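Local coordinates for putative 2,5-diketo-D-gluconic acid reductase B (Sinorhizobium meliloti, PDB 3UP8), which probably reduces methylglyoxal to hydroxyacetone with NADPH, as a member of the aldo/keto reductase family, at residues A[100-105]-A[136-141]; A[181-186]-A[236-241]; A[202-207]-A[246-251]. One frame throughout, in Å; residues are numbered along the deposited sequence.

Contact 1: residues A[100-105]-A[136-141]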
loop_
_atom_site.group_PDB
_atom_site.type_symbol
_atom_site.label_atom_id
_atom_site.label_comp_id
_atom_site.label_asym_id
_atom_site.label_seq_id
_atom_site.Cartn_x
_atom_site.Cartn_y
_atom_site.Cartn_z
ATOM N N ASN A 100 6.280 -11.125 -15.423
ATOM C CA ASN A 100 5.008 -11.655 -15.870
ATOM C C ASN A 100 4.184 -10.667 -16.696
ATOM O O ASN A 100 2.976 -10.842 -16.851
ATOM C CB ASN A 100 4.196 -12.135 -14.663
ATOM C CG ASN A 100 4.891 -13.244 -13.887
ATOM O OD1 ASN A 100 5.600 -14.072 -14.460
ATOM N ND2 ASN A 100 4.684 -13.265 -12.576
ATOM N N TYR A 101 4.827 -9.639 -17.232
ATOM C CA TYR A 101 4.098 -8.566 -17.912
ATOM C C TYR A 101 3.523 -8.865 -19.299
ATOM O O TYR A 101 2.503 -8.304 -19.658
ATOM C CB TYR A 101 4.949 -7.300 -17.960
ATOM C CG TYR A 101 4.878 -6.470 -16.692
ATOM C CD1 TYR A 101 5.646 -5.321 -16.570
ATOM C CD2 TYR A 101 4.046 -6.828 -15.620
ATOM C CE1 TYR A 101 5.589 -4.520 -15.437
ATOM C CE2 TYR A 101 3.986 -6.028 -14.458
ATOM C CZ TYR A 101 4.770 -4.880 -14.383
ATOM O OH TYR A 101 4.746 -4.052 -13.282
ATOM N N ARG A 102 4.156 -9.740 -20.077
ATOM C CA ARG A 102 3.578 -10.101 -21.375
ATOM C C ARG A 102 2.215 -10.765 -21.169
ATOM O O ARG A 102 2.023 -11.512 -20.204
ATOM C CB ARG A 102 4.521 -11.010 -22.162
ATOM C CG ARG A 102 5.859 -10.342 -22.484
ATOM C CD ARG A 102 6.651 -11.095 -23.547
ATOM N NE ARG A 102 5.784 -11.616 -24.610
ATOM C CZ ARG A 102 6.203 -12.359 -25.632
ATOM N NH1 ARG A 102 7.490 -12.672 -25.758
ATOM N NH2 ARG A 102 5.332 -12.798 -26.531
ATOM N N HIS A 103 1.274 -10.485 -22.065
ATOM C CA HIS A 103 -0.129 -10.906 -21.885
ATOM C C HIS A 103 -0.325 -12.325 -21.324
ATOM O O HIS A 103 -0.971 -12.499 -20.287
ATOM C CB HIS A 103 -0.944 -10.773 -23.183
ATOM C CG HIS A 103 -2.337 -11.299 -23.050
ATOM N ND1 HIS A 103 -2.691 -12.572 -23.437
ATOM C CD2 HIS A 103 -3.442 -10.756 -22.485
ATOM C CE1 HIS A 103 -3.972 -12.771 -23.174
ATOM N NE2 HIS A 103 -4.453 -11.682 -22.597
ATOM N N ASP A 104 0.205 -13.330 -22.018
ATOM C CA ASP A 104 -0.050 -14.723 -21.620
ATOM C C ASP A 104 0.539 -15.067 -20.240
ATOM O O ASP A 104 -0.114 -15.745 -19.457
ATOM C CB ASP A 104 0.429 -15.715 -22.683
ATOM C CG ASP A 104 -0.443 -15.698 -23.964
ATOM O OD1 ASP A 104 -1.376 -14.869 -24.106
ATOM O OD2 ASP A 104 -0.181 -16.535 -24.846
ATOM N N ALA A 105 1.767 -14.622 -19.967
ATOM C CA ALA A 105 2.385 -14.773 -18.646
ATOM C C ALA A 105 1.609 -14.001 -17.563
ATOM O O ALA A 105 1.524 -14.435 -16.407
ATOM C CB ALA A 105 3.846 -14.318 -18.691
HETATM N N MSE A 136 3.065 -0.317 -22.145
HETATM C CA MSE A 136 2.103 0.010 -21.097
HETATM C C MSE A 136 0.677 -0.441 -21.442
HETATM O O MSE A 136 -0.022 -1.004 -20.591
HETATM C CB MSE A 136 2.162 1.516 -20.776
HETATM C CG MSE A 136 1.318 1.960 -19.594
HETATM SE SE MSE A 136 1.900 1.071 -17.941
HETATM C CE MSE A 136 3.588 2.035 -17.675
ATOM N N ALA A 137 0.230 -0.210 -22.676
ATOM C CA ALA A 137 -1.149 -0.590 -23.020
ATOM C C ALA A 137 -1.390 -2.107 -22.974
ATOM O O ALA A 137 -2.508 -2.534 -22.753
ATOM C CB ALA A 137 -1.574 -0.029 -24.372
ATOM N N GLU A 138 -0.350 -2.904 -23.205
ATOM C CA GLU A 138 -0.471 -4.359 -23.076
ATOM C C GLU A 138 -0.677 -4.755 -21.601
ATOM O O GLU A 138 -1.492 -5.612 -21.301
ATOM C CB GLU A 138 0.755 -5.079 -23.649
ATOM C CG GLU A 138 0.627 -6.607 -23.640
ATOM C CD GLU A 138 1.803 -7.328 -24.313
ATOM O OE1 GLU A 138 2.486 -6.722 -25.172
ATOM O OE2 GLU A 138 2.057 -8.510 -23.967
ATOM N N ARG A 139 0.054 -4.120 -20.689
ATOM C CA ARG A 139 -0.082 -4.418 -19.249
ATOM C C ARG A 139 -1.426 -3.932 -18.745
ATOM O O ARG A 139 -2.109 -4.627 -18.008
ATOM C CB ARG A 139 1.035 -3.760 -18.447
ATOM C CG ARG A 139 2.410 -4.227 -18.852
ATOM C CD ARG A 139 3.468 -3.402 -18.141
ATOM N NE ARG A 139 4.073 -2.408 -19.014
ATOM C CZ ARG A 139 4.857 -1.421 -18.597
ATOM N NH1 ARG A 139 5.120 -1.266 -17.303
ATOM N NH2 ARG A 139 5.360 -0.572 -19.481
ATOM N N ILE A 140 -1.803 -2.729 -19.161
ATOM C CA ILE A 140 -3.063 -2.137 -18.731
ATOM C C ILE A 140 -4.207 -2.962 -19.315
ATOM O O ILE A 140 -5.216 -3.197 -18.634
ATOM C CB ILE A 140 -3.170 -0.639 -19.166
ATOM C CG1 ILE A 140 -2.136 0.245 -18.440
ATOM C CG2 ILE A 140 -4.575 -0.110 -18.979
ATOM C CD1 ILE A 140 -2.322 0.396 -16.919
ATOM N N GLY A 141 -4.043 -3.410 -20.566
ATOM C CA GLY A 141 -5.036 -4.293 -21.192
ATOM C C GLY A 141 -5.266 -5.577 -20.392
ATOM O O GLY A 141 -6.411 -6.023 -20.216
HETATM O O HOH W 1 2.565 -10.719 -25.519
#

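Contact 2: residues A[181-186]-A[236-241]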
loop_
_atom_site.group_PDB
_atom_site.type_symbol
_atom_site.label_atom_id
_atom_site.label_comp_id
_atom_site.label_asym_id
_atom_site.label_seq_id
_atom_site.Cartn_x
_atom_site.Cartn_y
_atom_site.Cartn_z
ATOM N N VAL A 181 3.338 3.715 -3.559
ATOM C CA VAL A 181 4.676 4.291 -3.621
ATOM C C VAL A 181 5.294 4.392 -2.225
ATOM O O VAL A 181 4.586 4.375 -1.215
ATOM C CB VAL A 181 4.659 5.712 -4.230
ATOM C CG1 VAL A 181 4.167 5.684 -5.697
ATOM C CG2 VAL A 181 3.814 6.679 -3.380
ATOM N N GLU A 182 6.624 4.475 -2.192
ATOM C CA GLU A 182 7.363 4.776 -0.959
ATOM C C GLU A 182 6.939 6.155 -0.477
ATOM O O GLU A 182 6.964 7.103 -1.240
ATOM C CB GLU A 182 8.861 4.794 -1.252
ATOM C CG GLU A 182 9.708 5.068 -0.040
ATOM C CD GLU A 182 11.187 5.024 -0.340
ATOM O OE1 GLU A 182 11.584 4.411 -1.348
ATOM O OE2 GLU A 182 11.950 5.607 0.452
ATOM N N TYR A 183 6.524 6.261 0.781
ATOM C CA TYR A 183 6.114 7.559 1.319
ATOM C C TYR A 183 6.301 7.551 2.835
ATOM O O TYR A 183 5.766 6.694 3.538
ATOM C CB TYR A 183 4.663 7.873 0.929
ATOM C CG TYR A 183 4.221 9.306 1.173
ATOM C CD1 TYR A 183 5.137 10.360 1.189
ATOM C CD2 TYR A 183 2.867 9.602 1.380
ATOM C CE1 TYR A 183 4.712 11.687 1.416
ATOM C CE2 TYR A 183 2.433 10.916 1.596
ATOM C CZ TYR A 183 3.356 11.942 1.608
ATOM O OH TYR A 183 2.893 13.222 1.835
ATOM N N HIS A 184 7.101 8.505 3.304
ATOM C CA HIS A 184 7.455 8.655 4.713
ATOM C C HIS A 184 7.944 10.099 4.852
ATOM O O HIS A 184 8.096 10.794 3.846
ATOM C CB HIS A 184 8.546 7.655 5.111
ATOM C CG HIS A 184 9.700 7.606 4.156
ATOM N ND1 HIS A 184 10.656 8.601 4.082
ATOM C CD2 HIS A 184 10.061 6.672 3.242
ATOM C CE1 HIS A 184 11.537 8.293 3.147
ATOM N NE2 HIS A 184 11.202 7.125 2.624
ATOM N N PRO A 185 8.180 10.567 6.089
ATOM C CA PRO A 185 8.515 11.995 6.250
ATOM C C PRO A 185 9.747 12.485 5.458
ATOM O O PRO A 185 9.827 13.676 5.125
ATOM C CB PRO A 185 8.751 12.117 7.754
ATOM C CG PRO A 185 7.859 11.041 8.349
ATOM C CD PRO A 185 7.986 9.892 7.387
ATOM N N TYR A 186 10.678 11.583 5.135
ATOM C CA TYR A 186 11.923 11.977 4.447
ATOM C C TYR A 186 11.840 12.025 2.919
ATOM O O TYR A 186 12.784 12.470 2.250
ATOM C CB TYR A 186 13.093 11.114 4.943
ATOM C CG TYR A 186 13.087 11.043 6.449
ATOM C CD1 TYR A 186 13.468 12.147 7.228
ATOM C CD2 TYR A 186 12.653 9.891 7.100
ATOM C CE1 TYR A 186 13.422 12.082 8.631
ATOM C CE2 TYR A 186 12.598 9.818 8.467
ATOM C CZ TYR A 186 12.984 10.903 9.232
ATOM O OH TYR A 186 12.919 10.770 10.588
ATOM N N LEU A 236 3.010 7.243 11.077
ATOM C CA LEU A 236 1.795 6.588 10.573
ATOM C C LEU A 236 0.595 7.523 10.585
ATOM O O LEU A 236 -0.171 7.574 9.628
ATOM C CB LEU A 236 1.467 5.349 11.401
ATOM C CG LEU A 236 2.393 4.138 11.284
ATOM C CD1 LEU A 236 2.112 3.148 12.413
ATOM C CD2 LEU A 236 2.284 3.449 9.928
ATOM N N ARG A 237 0.430 8.266 11.673
ATOM C CA ARG A 237 -0.658 9.224 11.759
ATOM C C ARG A 237 -0.505 10.340 10.733
ATOM O O ARG A 237 -1.484 10.743 10.122
ATOM C CB ARG A 237 -0.798 9.786 13.185
ATOM C CG ARG A 237 -1.915 10.811 13.361
ATOM C CD ARG A 237 -3.309 10.161 13.276
ATOM N NE ARG A 237 -4.320 11.091 12.777
ATOM C CZ ARG A 237 -5.616 10.802 12.649
ATOM N NH1 ARG A 237 -6.079 9.604 13.005
ATOM N NH2 ARG A 237 -6.458 11.720 12.181
ATOM N N TRP A 238 0.721 10.822 10.526
ATOM C CA TRP A 238 0.962 11.908 9.581
ATOM C C TRP A 238 0.535 11.494 8.167
ATOM O O TRP A 238 0.015 12.310 7.389
ATOM C CB TRP A 238 2.442 12.304 9.586
ATOM C CG TRP A 238 2.811 13.278 8.502
ATOM C CD1 TRP A 238 2.514 14.616 8.468
ATOM C CD2 TRP A 238 3.570 13.007 7.308
ATOM N NE1 TRP A 238 3.016 15.187 7.316
ATOM C CE2 TRP A 238 3.677 14.223 6.595
ATOM C CE3 TRP A 238 4.166 11.853 6.774
ATOM C CZ2 TRP A 238 4.367 14.325 5.370
ATOM C CZ3 TRP A 238 4.852 11.953 5.542
ATOM C CH2 TRP A 238 4.942 13.182 4.862
ATOM N N LEU A 239 0.770 10.223 7.841
ATOM C CA LEU A 239 0.319 9.666 6.560
ATOM C C LEU A 239 -1.204 9.559 6.487
ATOM O O LEU A 239 -1.842 10.098 5.585
ATOM C CB LEU A 239 0.975 8.294 6.337
ATOM C CG LEU A 239 2.505 8.359 6.181
ATOM C CD1 LEU A 239 3.128 6.979 6.338
ATOM C CD2 LEU A 239 2.874 8.955 4.834
ATOM N N VAL A 240 -1.779 8.891 7.481
ATOM C CA VAL A 240 -3.178 8.501 7.466
ATOM C C VAL A 240 -4.096 9.719 7.626
ATOM O O VAL A 240 -5.249 9.705 7.187
ATOM C CB VAL A 240 -3.395 7.372 8.507
ATOM C CG1 VAL A 240 -4.087 7.865 9.788
ATOM C CG2 VAL A 240 -4.085 6.195 7.876
ATOM N N GLN A 241 -3.553 10.788 8.213
ATOM C CA GLN A 241 -4.273 12.056 8.363
ATOM C C GLN A 241 -4.317 12.864 7.062
ATOM O O GLN A 241 -5.132 13.773 6.919
ATOM C CB GLN A 241 -3.641 12.896 9.492
ATOM C CG GLN A 241 -4.455 14.123 9.921
ATOM C CD GLN A 241 -4.013 14.660 11.279
ATOM O OE1 GLN A 241 -3.836 13.903 12.242
ATOM N NE2 GLN A 241 -3.843 15.964 11.361
#

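Contact 3: residues A[202-207]-A[246-251]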
loop_
_atom_site.group_PDB
_atom_site.type_symbol
_atom_site.label_atom_id
_atom_site.label_comp_id
_atom_site.label_asym_id
_atom_site.label_seq_id
_atom_site.Cartn_x
_atom_site.Cartn_y
_atom_site.Cartn_z
ATOM N N SER A 202 -6.039 7.189 -5.104
ATOM C CA SER A 202 -5.335 7.358 -3.843
ATOM C C SER A 202 -3.839 7.097 -4.002
ATOM O O SER A 202 -3.352 6.691 -5.063
ATOM C CB SER A 202 -5.907 6.419 -2.779
ATOM O OG SER A 202 -5.786 5.068 -3.213
ATOM N N LEU A 203 -3.115 7.373 -2.930
ATOM C CA LEU A 203 -1.744 6.978 -2.801
ATOM C C LEU A 203 -1.657 5.955 -1.669
ATOM O O LEU A 203 -2.148 6.191 -0.550
ATOM C CB LEU A 203 -0.909 8.213 -2.486
ATOM C CG LEU A 203 0.601 8.090 -2.445
ATOM C CD1 LEU A 203 1.215 9.477 -2.645
ATOM C CD2 LEU A 203 1.057 7.466 -1.128
ATOM N N THR A 204 -1.056 4.808 -1.960
ATOM C CA THR A 204 -0.766 3.868 -0.905
ATOM C C THR A 204 0.713 3.933 -0.519
ATOM O O THR A 204 1.582 3.732 -1.355
ATOM C CB THR A 204 -1.162 2.444 -1.278
ATOM O OG1 THR A 204 -2.565 2.414 -1.557
ATOM C CG2 THR A 204 -0.863 1.488 -0.102
ATOM N N SER A 205 0.967 4.200 0.759
ATOM C CA SER A 205 2.326 4.354 1.285
ATOM C C SER A 205 2.948 3.037 1.741
ATOM O O SER A 205 2.311 2.269 2.469
ATOM C CB SER A 205 2.300 5.317 2.480
ATOM O OG SER A 205 3.478 5.169 3.259
ATOM N N TYR A 206 4.190 2.793 1.318
ATOM C CA TYR A 206 5.043 1.798 1.971
ATOM C C TYR A 206 6.309 2.465 2.532
ATOM O O TYR A 206 6.656 3.592 2.141
ATOM C CB TYR A 206 5.372 0.581 1.078
ATOM C CG TYR A 206 6.231 0.841 -0.155
ATOM C CD1 TYR A 206 7.618 0.941 -0.055
ATOM C CD2 TYR A 206 5.653 0.944 -1.422
ATOM C CE1 TYR A 206 8.414 1.163 -1.184
ATOM C CE2 TYR A 206 6.441 1.164 -2.562
ATOM C CZ TYR A 206 7.820 1.267 -2.428
ATOM O OH TYR A 206 8.620 1.474 -3.528
ATOM N N TYR A 207 6.970 1.759 3.452
ATOM C CA TYR A 207 8.191 2.227 4.147
ATOM C C TYR A 207 7.945 3.457 5.025
ATOM O O TYR A 207 8.796 4.344 5.116
ATOM C CB TYR A 207 9.347 2.509 3.169
ATOM C CG TYR A 207 10.445 1.468 3.198
ATOM C CD1 TYR A 207 10.940 0.926 2.014
ATOM C CD2 TYR A 207 11.002 1.034 4.408
ATOM C CE1 TYR A 207 11.952 -0.032 2.032
ATOM C CE2 TYR A 207 12.013 0.073 4.438
ATOM C CZ TYR A 207 12.479 -0.457 3.233
ATOM O OH TYR A 207 13.457 -1.419 3.226
ATOM N N ILE A 246 -3.239 6.085 2.068
ATOM C CA ILE A 246 -3.381 4.813 2.741
ATOM C C ILE A 246 -1.973 4.451 3.186
ATOM O O ILE A 246 -1.001 4.800 2.507
ATOM C CB ILE A 246 -3.917 3.756 1.748
ATOM C CG1 ILE A 246 -5.298 4.184 1.241
ATOM C CG2 ILE A 246 -3.942 2.358 2.360
ATOM C CD1 ILE A 246 -5.516 3.939 -0.254
ATOM N N VAL A 247 -1.854 3.759 4.319
ATOM C CA VAL A 247 -0.542 3.357 4.810
ATOM C C VAL A 247 -0.475 1.838 5.069
ATOM O O VAL A 247 -1.400 1.249 5.614
ATOM C CB VAL A 247 -0.117 4.219 6.062
ATOM C CG1 VAL A 247 -1.098 4.033 7.223
ATOM C CG2 VAL A 247 1.303 3.897 6.490
ATOM N N LEU A 248 0.619 1.222 4.637
ATOM C CA LEU A 248 0.921 -0.184 4.922
ATOM C C LEU A 248 1.939 -0.265 6.055
ATOM O O LEU A 248 2.924 0.460 6.055
ATOM C CB LEU A 248 1.490 -0.873 3.675
ATOM C CG LEU A 248 0.540 -0.936 2.466
ATOM C CD1 LEU A 248 1.234 -1.606 1.287
ATOM C CD2 LEU A 248 -0.753 -1.659 2.824
ATOM N N SER A 249 1.700 -1.126 7.028
ATOM C CA SER A 249 2.683 -1.299 8.085
ATOM C C SER A 249 3.260 -2.701 8.059
ATOM O O SER A 249 2.579 -3.657 7.677
ATOM C CB SER A 249 2.103 -0.975 9.458
ATOM O OG SER A 249 0.869 -1.641 9.661
ATOM N N LYS A 250 4.531 -2.792 8.429
ATOM C CA LYS A 250 5.193 -4.062 8.633
ATOM C C LYS A 250 5.371 -4.254 10.140
ATOM O O LYS A 250 6.087 -3.503 10.815
ATOM C CB LYS A 250 6.523 -4.106 7.875
ATOM C CG LYS A 250 7.249 -5.455 7.935
ATOM C CD LYS A 250 8.363 -5.417 8.965
ATOM C CE LYS A 250 9.213 -6.665 8.916
ATOM N NZ LYS A 250 10.393 -6.514 9.803
ATOM N N THR A 251 4.667 -5.249 10.658
ATOM C CA THR A 251 4.685 -5.558 12.073
ATOM C C THR A 251 5.123 -7.012 12.209
ATOM O O THR A 251 4.326 -7.925 12.006
ATOM C CB THR A 251 3.282 -5.367 12.690
ATOM O OG1 THR A 251 2.349 -6.200 11.996
ATOM C CG2 THR A 251 2.814 -3.911 12.560
HETATM O O HOH W 2 4.094 2.526 5.010
HETATM O O HOH W 3 5.751 -0.519 4.661
#

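Contact 1: residues A[100-105]-A[136-141]
E138 and R139, neighbours on the first turns of helix 136-148, reach across to the N-terminal end of helix 103-117 and to Y101 just before it. E138 leaves its helix with CG anti to the backbone N (chi1 -175°) and the chain straight beyond it, which carries the carboxylate to the start of the other helix. There OE2 accepts a hydrogen bond from H103 N at 2.9 Å, using its anti lone pair, and lies 3.4 Å from R102 CA at the N-cap position. A water donates to E138 OE2 at 2.7 Å; its link to R102 NE is weak. R139 follows with a CH-pi contact: its CD sits 3.7 Å from the Y101 ring centroid, over one face and toward the rim. Beyond it the guanidinium plane is inclined 30° to the ring, and NH1 bonds to P130 O while Y101 OH bonds to W129 O. The Y101 side chain lies about 4 Å from that of H128, which probably binds substrate. E138 thus ties helix 136-148 of this TIM barrel to the first turn of helix 103-117, whose dipole would probably favour the ionised acid, while R139 packs on Y101 in the loop before it.

Contact 2: residues A[181-186]-A[236-241]
Y183 offers one ring face to helix 231-240 of this TIM barrel, and two side chains lie over it: the CD2 methyl of L239 and the CZ3 corner of the W238 indole. The methyl makes a CH-pi contact, CD2 standing 3.9 Å from the Y183 ring centroid. W238 comes in obliquely, its six-membered ring inclined 56° to the tyrosine ring, so the pair is neither stacked nor edge-to-face. The indole is also met obliquely by the backbone at H184 and P185, with P185 N 3.6 Å from W238 CZ3. The H184 ring serves its own segment: at its edge NE2 donates in plane to E182 OE2.

The loop after strand 176-182 leans here on helix 231-240, the helix that precedes the last barrel strand. W238 reaches the loop because its CG is anti to the backbone N (chi1 172°), which swings the indole off the helix toward P185. The proline ring lies alongside the indole, running the other way, P185 CG 4.1 Å from W238 CE3, and helix 270-277 covers them further through V276 and M273. L239 puts CD2 on the tyrosine ring and turns CD1 toward V247 and S205 of the barrel strands.

No hydrogen bond links the two segments; the polar end of Y183 is held just beyond them, its OH bonded to Q242 OE1. A leucine in place of Y183 has neither hydroxyl nor flat ring, and would probably leave Q242 OE1 without that partner and L239 and W238 less well supported. Past the ring, the hydroxyl still brushes the indole, Y183 OH lying 3.7 Å from W238 CH2.

Contact 3: residues A[202-207]-A[246-251]
T204 and I246 both send a branch anti to the backbone N (CG2 in each), leaving T204 OG1 (chi1 -59°) and I246 CG1 (chi1 -61°) beside it, and the two side chains meet on one face of the sheet. I246 CD1 reaches 3.6 Å from T204 OG1 and touches S202 as well, while T204 CG2 lies 3.8 Å from L248 CG. L248 also lies near the probable catalytic pair, its side chain about 5 Å from that of K95 and 6 Å from that of Y70. Strands 202-206 and 245-249 are parallel neighbours in the eight-stranded barrel, the short segments inclined by 21°. Three backbone bonds tie them: I246 N to L203 O (2.8 Å), S205 N to I246 O (2.7 Å) and L248 N to S205 O (2.9 Å). On the other face S205 and V247 pair beneath helix 231-240. Past the last backbone bond, a water donates to both S205 OG and L248 O. Backbone bonds thus fix the register of this buried sheet, the methyls of T204, I246 and L248 pack, and the hydroxyls bond outside the two segments: S202 to S29 and T178, T204 to T178, S205 to Y183 O.

Contact 1 lies at the periphery and is partly buried, whereas contacts 2 and 3 are buried; contact 3 is nearest the chain's centre. Contacts 2 and 3 touch, their centres about 8 Å apart: strands 176-182 and 202-206 are neighbours in the barrel, V181 N approaches T204 O, and helix 231-240 runs on in the chain to strand 245-249. Contact 1 stands apart, its centre about 31 Å from that of contact 2, across the chain's centre. Chemistry follows place: a carboxylate and a water serve the helix start and the loop before it at the periphery, rings and methyls pack a loop against a helix, and main-chain hydrogen bonds join the strands inside.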